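Local coordinates for polysaccharide biosynthesis protein CapD (Bacillus thuringiensis HD-771, PDB 6BWC) that binds NADP and UDP-N-acetylglucosamine and, as a short-chain dehydrogenase family enzyme, probably modifies this sugar nucleotide on the route to CMP-pseudaminic acid, at residues Y272-E286 against A306-N318. The protein carries 2 engineered substitutions. Residues are numbered along the deposited sequence; the frame is centred on the assembly and turned at random.
Sequences YEELMTHDESLQAFE and AKRAKAGFYRSDN. With UD1 (uridine-diphosphate-N-acetylglucosamine), chain O.
Glu274 faces Arg315, and Phe285 faces Arg308, as non-hydrogen-bonded pairs of two isolated antiparallel bridges that lay the loop 306-318 along 272-286. The latter ends in strand 285-286, the edge strand of the Rossmann-type sheet within this chain. The evidence for the first bridge is a pair of backbone bonds, Ser316 N to Glu273 O (3.1 Å) and Leu275 N to Tyr314 O (3.3 Å). Its counterpart rests on Ala309 N to Ala284 O (3.0 Å) and Glu286 N to Lys307 O (2.9 Å). Between them residues 278-282 take helical backbone angles, and the Tyr314 ring packs there against Met276 and Ser281.

Tyr314 centres an inverse gamma turn, and its CG stands opposite the carbonyl carbon (chi1 -69°), which sends the ring in among Leu275, Met276 and Ser281. Its CB meets Leu275 CD1 at 4.1 Å. Over the ring face sits Met276 CE, 3.9 Å from the ring centroid and 12° off the normal, a CH-pi contact whose sulfur lies obliquely farther away. Farther along, CE2 touches Ser281 CB. At the tip, OH donates to Lys310 O (3.0 Å), approaching from above the carbonyl plane and off the lone pairs, a bond that ties the ring back to its own loop. Phe291 of the adjoining strand packs edge-to-face with this ring.

Toward the surface, His278 lays CD2 over a face of Phe313; the two rings meet obliquely, their planes 35° apart. Charge pairing is looser: Glu286 OE2 makes a long salt bridge to Lys307 NZ and also pairs with Lys230. At the other end Ser316 OG accepts from Glu273 N and bonds Ser201 OG, while the Glu273 side chain turns away into the sugar-nucleotide pocket, where its CG lies 3.6 Å from O6' of UDP-N-acetylglucosamine.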
# COMPACT_ATOMS: atom_id res chain seq x y z
N TYR C 272 0.81 -36.16 18.32
CA TYR C 272 0.86 -35.78 19.72
C TYR C 272 1.16 -34.29 19.67
O TYR C 272 1.41 -33.75 18.58
CB TYR C 272 2.00 -36.51 20.43
CG TYR C 272 3.29 -36.39 19.67
CD1 TYR C 272 4.17 -35.35 19.92
CD2 TYR C 272 3.59 -37.29 18.64
CE1 TYR C 272 5.34 -35.21 19.19
CE2 TYR C 272 4.74 -37.16 17.91
CZ TYR C 272 5.62 -36.12 18.18
OH TYR C 272 6.78 -36.00 17.44
N GLU C 273 1.17 -33.62 20.81
CA GLU C 273 1.58 -32.22 20.87
C GLU C 273 2.68 -32.12 21.91
O GLU C 273 3.06 -33.13 22.48
CB GLU C 273 0.39 -31.31 21.18
CG GLU C 273 -0.66 -31.22 20.06
CD GLU C 273 -0.22 -30.42 18.82
OE1 GLU C 273 0.95 -29.94 18.76
OE2 GLU C 273 -1.07 -30.28 17.89
N GLU C 274 3.22 -30.92 22.10
CA GLU C 274 4.34 -30.69 23.02
C GLU C 274 4.20 -29.31 23.68
O GLU C 274 3.79 -28.35 23.05
CB GLU C 274 5.69 -30.80 22.27
CG GLU C 274 5.89 -32.06 21.41
CD GLU C 274 7.24 -32.11 20.70
OE1 GLU C 274 7.33 -31.70 19.52
OE2 GLU C 274 8.23 -32.56 21.32
N LEU C 275 4.56 -29.23 24.96
CA LEU C 275 4.45 -27.99 25.75
C LEU C 275 5.66 -27.08 25.53
O LEU C 275 5.56 -25.86 25.75
CB LEU C 275 4.36 -28.30 27.25
CG LEU C 275 3.33 -29.33 27.75
CD1 LEU C 275 3.60 -29.64 29.21
CD2 LEU C 275 1.90 -28.83 27.52
N MET C 276 6.79 -27.70 25.17
CA MET C 276 8.07 -27.02 24.88
C MET C 276 9.09 -27.95 24.21
O MET C 276 9.06 -29.16 24.39
CB MET C 276 8.70 -26.41 26.15
CG MET C 276 8.89 -27.36 27.31
SD MET C 276 9.27 -26.45 28.82
CE MET C 276 8.44 -27.44 30.04
N THR C 277 9.98 -27.38 23.42
CA THR C 277 11.12 -28.14 22.92
C THR C 277 11.96 -28.62 24.10
O THR C 277 11.88 -28.10 25.22
CB THR C 277 12.00 -27.27 22.00
OG1 THR C 277 12.30 -26.03 22.65
CG2 THR C 277 11.27 -26.98 20.68
N HIS C 278 12.77 -29.65 23.84
CA HIS C 278 13.73 -30.12 24.83
C HIS C 278 14.64 -28.98 25.28
O HIS C 278 14.79 -28.76 26.49
CB HIS C 278 14.56 -31.26 24.27
CG HIS C 278 15.51 -31.83 25.28
ND1 HIS C 278 16.75 -31.29 25.52
CD2 HIS C 278 15.36 -32.85 26.15
CE1 HIS C 278 17.34 -31.97 26.49
NE2 HIS C 278 16.52 -32.92 26.89
N ASP C 279 15.24 -28.28 24.28
CA ASP C 279 16.05 -27.03 24.46
C ASP C 279 15.44 -26.04 25.47
O ASP C 279 16.12 -25.56 26.38
CB ASP C 279 16.25 -26.35 23.09
CG ASP C 279 17.12 -25.07 23.14
OD1 ASP C 279 16.65 -24.07 22.56
OD2 ASP C 279 18.25 -25.07 23.71
N GLU C 280 14.14 -25.77 25.34
CA GLU C 280 13.43 -24.85 26.25
C GLU C 280 13.29 -25.40 27.67
O GLU C 280 13.26 -24.63 28.64
CB GLU C 280 12.04 -24.52 25.70
CG GLU C 280 12.03 -23.46 24.62
CD GLU C 280 10.63 -23.18 24.13
OE1 GLU C 280 9.89 -24.16 23.89
OE2 GLU C 280 10.26 -21.99 24.01
N SER C 281 13.19 -26.73 27.78
CA SER C 281 13.07 -27.38 29.08
C SER C 281 14.33 -27.25 29.93
O SER C 281 14.27 -27.56 31.12
CB SER C 281 12.67 -28.86 28.92
OG SER C 281 13.79 -29.69 28.60
N LEU C 282 15.45 -26.82 29.34
CA LEU C 282 16.71 -26.56 30.08
C LEU C 282 16.84 -25.15 30.69
O LEU C 282 17.69 -24.94 31.55
CB LEU C 282 17.92 -26.83 29.17
CG LEU C 282 18.00 -28.26 28.60
CD1 LEU C 282 18.79 -28.31 27.30
CD2 LEU C 282 18.59 -29.23 29.62
N GLN C 283 16.01 -24.19 30.24
CA GLN C 283 15.93 -22.83 30.85
C GLN C 283 14.62 -22.54 31.56
O GLN C 283 14.52 -21.50 32.23
CB GLN C 283 16.18 -21.67 29.85
CG GLN C 283 16.26 -22.00 28.37
CD GLN C 283 17.63 -22.54 27.99
OE1 GLN C 283 18.65 -22.00 28.40
NE2 GLN C 283 17.66 -23.60 27.21
N ALA C 284 13.64 -23.44 31.43
CA ALA C 284 12.28 -23.20 31.93
C ALA C 284 12.11 -23.33 33.46
O ALA C 284 12.74 -24.16 34.10
CB ALA C 284 11.31 -24.13 31.21
N PHE C 285 11.25 -22.50 34.05
CA PHE C 285 10.94 -22.57 35.48
C PHE C 285 9.64 -23.35 35.76
O PHE C 285 8.72 -23.29 34.96
CB PHE C 285 10.89 -21.15 36.06
CG PHE C 285 12.21 -20.45 35.99
CD1 PHE C 285 13.16 -20.59 37.01
CD2 PHE C 285 12.56 -19.69 34.87
CE1 PHE C 285 14.41 -19.96 36.93
CE2 PHE C 285 13.81 -19.07 34.78
CZ PHE C 285 14.74 -19.21 35.81
N GLU C 286 9.60 -24.11 36.85
CA GLU C 286 8.37 -24.78 37.30
C GLU C 286 7.77 -24.04 38.46
O GLU C 286 8.47 -23.66 39.40
CB GLU C 286 8.64 -26.20 37.77
CG GLU C 286 8.55 -27.22 36.67
CD GLU C 286 8.54 -28.64 37.17
OE1 GLU C 286 9.27 -29.50 36.62
OE2 GLU C 286 7.75 -28.89 38.10
N ALA C 306 13.30 -19.21 42.71
CA ALA C 306 12.76 -19.51 41.38
C ALA C 306 13.19 -20.90 40.87
O ALA C 306 14.36 -21.11 40.51
CB ALA C 306 13.17 -18.41 40.40
N LYS C 307 12.24 -21.84 40.82
CA LYS C 307 12.53 -23.28 40.62
C LYS C 307 12.84 -23.67 39.16
O LYS C 307 12.04 -23.41 38.27
CB LYS C 307 11.38 -24.15 41.17
CG LYS C 307 11.79 -25.59 41.45
CD LYS C 307 10.68 -26.62 41.23
CE LYS C 307 11.28 -28.01 40.94
NZ LYS C 307 10.27 -29.10 40.77
N ARG C 308 13.98 -24.32 38.92
CA ARG C 308 14.33 -24.80 37.58
C ARG C 308 13.59 -26.10 37.35
O ARG C 308 13.46 -26.91 38.25
CB ARG C 308 15.82 -25.02 37.40
CG ARG C 308 16.60 -23.83 36.88
CD ARG C 308 18.05 -23.89 37.36
NE ARG C 308 18.99 -23.12 36.54
CZ ARG C 308 20.28 -22.89 36.85
NH1 ARG C 308 20.82 -23.36 37.98
NH2 ARG C 308 21.04 -22.17 36.03
N ALA C 309 13.12 -26.28 36.13
CA ALA C 309 12.29 -27.42 35.75
C ALA C 309 13.21 -28.55 35.41
O ALA C 309 14.41 -28.34 35.22
CB ALA C 309 11.45 -27.06 34.54
N LYS C 310 12.65 -29.76 35.31
CA LYS C 310 13.42 -30.90 34.81
C LYS C 310 13.58 -30.78 33.27
O LYS C 310 12.69 -30.23 32.61
CB LYS C 310 12.77 -32.24 35.21
CG LYS C 310 13.77 -33.40 35.29
CD LYS C 310 14.69 -33.31 36.52
CE LYS C 310 16.14 -33.71 36.19
NZ LYS C 310 16.95 -34.07 37.40
N ALA C 311 14.70 -31.27 32.73
CA ALA C 311 14.89 -31.38 31.26
C ALA C 311 13.97 -32.46 30.69
O ALA C 311 13.17 -33.04 31.41
CB ALA C 311 16.34 -31.71 30.91
N GLY C 312 14.06 -32.71 29.39
CA GLY C 312 13.37 -33.85 28.79
C GLY C 312 12.17 -33.47 27.96
O GLY C 312 11.75 -32.32 27.96
N PHE C 313 11.60 -34.46 27.30
CA PHE C 313 10.66 -34.23 26.23
C PHE C 313 9.25 -34.32 26.78
O PHE C 313 8.75 -35.40 27.04
CB PHE C 313 10.92 -35.23 25.09
CG PHE C 313 12.33 -35.20 24.57
CD1 PHE C 313 12.66 -34.43 23.46
CD2 PHE C 313 13.36 -35.92 25.20
CE1 PHE C 313 13.98 -34.39 22.99
CE2 PHE C 313 14.68 -35.87 24.75
CZ PHE C 313 14.98 -35.11 23.64
N TYR C 314 8.63 -33.14 26.97
CA TYR C 314 7.24 -32.98 27.45
C TYR C 314 6.23 -33.14 26.31
O TYR C 314 5.73 -32.15 25.78
CB TYR C 314 7.05 -31.60 28.13
CG TYR C 314 7.79 -31.45 29.44
CD1 TYR C 314 7.13 -31.56 30.66
CD2 TYR C 314 9.17 -31.22 29.47
CE1 TYR C 314 7.82 -31.42 31.87
CE2 TYR C 314 9.86 -31.09 30.66
CZ TYR C 314 9.19 -31.19 31.86
OH TYR C 314 9.89 -31.06 33.04
N ARG C 315 5.94 -34.39 25.95
CA ARG C 315 4.95 -34.71 24.92
C ARG C 315 3.70 -35.36 25.46
O ARG C 315 3.73 -35.95 26.54
CB ARG C 315 5.47 -35.71 23.92
CG ARG C 315 6.92 -35.64 23.55
CD ARG C 315 7.19 -36.71 22.51
NE ARG C 315 8.42 -36.40 21.83
CZ ARG C 315 8.72 -36.76 20.59
NH1 ARG C 315 7.86 -37.49 19.87
NH2 ARG C 315 9.89 -36.39 20.08
N SER C 316 2.65 -35.32 24.63
CA SER C 316 1.36 -35.98 24.91
C SER C 316 1.36 -37.53 24.73
O SER C 316 0.53 -38.21 25.36
CB SER C 316 0.20 -35.33 24.11
OG SER C 316 0.08 -35.79 22.77
N ASP C 317 2.24 -38.06 23.88
CA ASP C 317 2.49 -39.52 23.83
C ASP C 317 3.49 -40.02 24.91
O ASP C 317 3.64 -41.24 25.08
CB ASP C 317 2.89 -40.01 22.42
CG ASP C 317 4.23 -39.42 21.90
OD1 ASP C 317 4.61 -39.77 20.76
OD2 ASP C 317 4.89 -38.59 22.56
N ASN C 318 4.12 -39.09 25.64
CA ASN C 318 5.19 -39.37 26.62
C ASN C 318 4.76 -39.08 28.05
O ASN C 318 5.60 -38.83 28.92
CB ASN C 318 6.42 -38.52 26.27
CG ASN C 318 7.64 -38.88 27.10
OD1 ASN C 318 8.06 -40.03 27.15
ND2 ASN C 318 8.22 -37.89 27.77
C1' UD1 O . -6.80 -27.32 18.52
C2' UD1 O . -6.77 -25.88 18.05
C3' UD1 O . -5.36 -25.45 17.62
C4' UD1 O . -4.31 -25.83 18.66
C5' UD1 O . -4.53 -27.22 19.27
C6' UD1 O . -3.68 -27.39 20.53
C7' UD1 O . -9.00 -25.46 17.11
C8' UD1 O . -9.85 -25.53 15.86
N2' UD1 O . -7.69 -25.67 16.95
O1' UD1 O . -6.33 -28.17 17.48
O3' UD1 O . -5.36 -24.03 17.37
O4' UD1 O . -3.01 -25.78 18.09
O5' UD1 O . -5.92 -27.47 19.59
O6' UD1 O . -3.15 -28.71 20.65
O7' UD1 O . -9.54 -25.26 18.20
N1 UD1 O . -10.59 -35.07 14.85
C2 UD1 O . -11.40 -36.15 14.40
N3 UD1 O . -12.40 -35.92 13.54
C4 UD1 O . -12.65 -34.68 13.07
C5 UD1 O . -11.90 -33.61 13.48
C6 UD1 O . -10.88 -33.82 14.39
O2 UD1 O . -11.21 -37.32 14.79
O4 UD1 O . -13.58 -34.46 12.27
C1B UD1 O . -9.46 -35.29 15.79
C2B UD1 O . -8.14 -34.62 15.40
O2' UD1 O . -7.35 -35.44 14.55
C3B UD1 O . -7.48 -34.31 16.73
C4B UD1 O . -8.67 -34.10 17.64
O4B UD1 O . -9.81 -34.71 17.02
O3B UD1 O . -6.70 -35.38 17.28
C5B UD1 O . -8.97 -32.64 17.91
O5B UD1 O . -9.33 -31.88 16.74
PA UD1 O . -9.74 -30.36 17.02
O1A UD1 O . -10.40 -29.70 15.83
O2A UD1 O . -10.46 -30.22 18.37
O3A UD1 O . -8.39 -29.60 17.48
PB UD1 O . -6.82 -29.69 17.11
O1B UD1 O . -6.65 -29.79 15.60
O2B UD1 O . -6.02 -30.68 17.95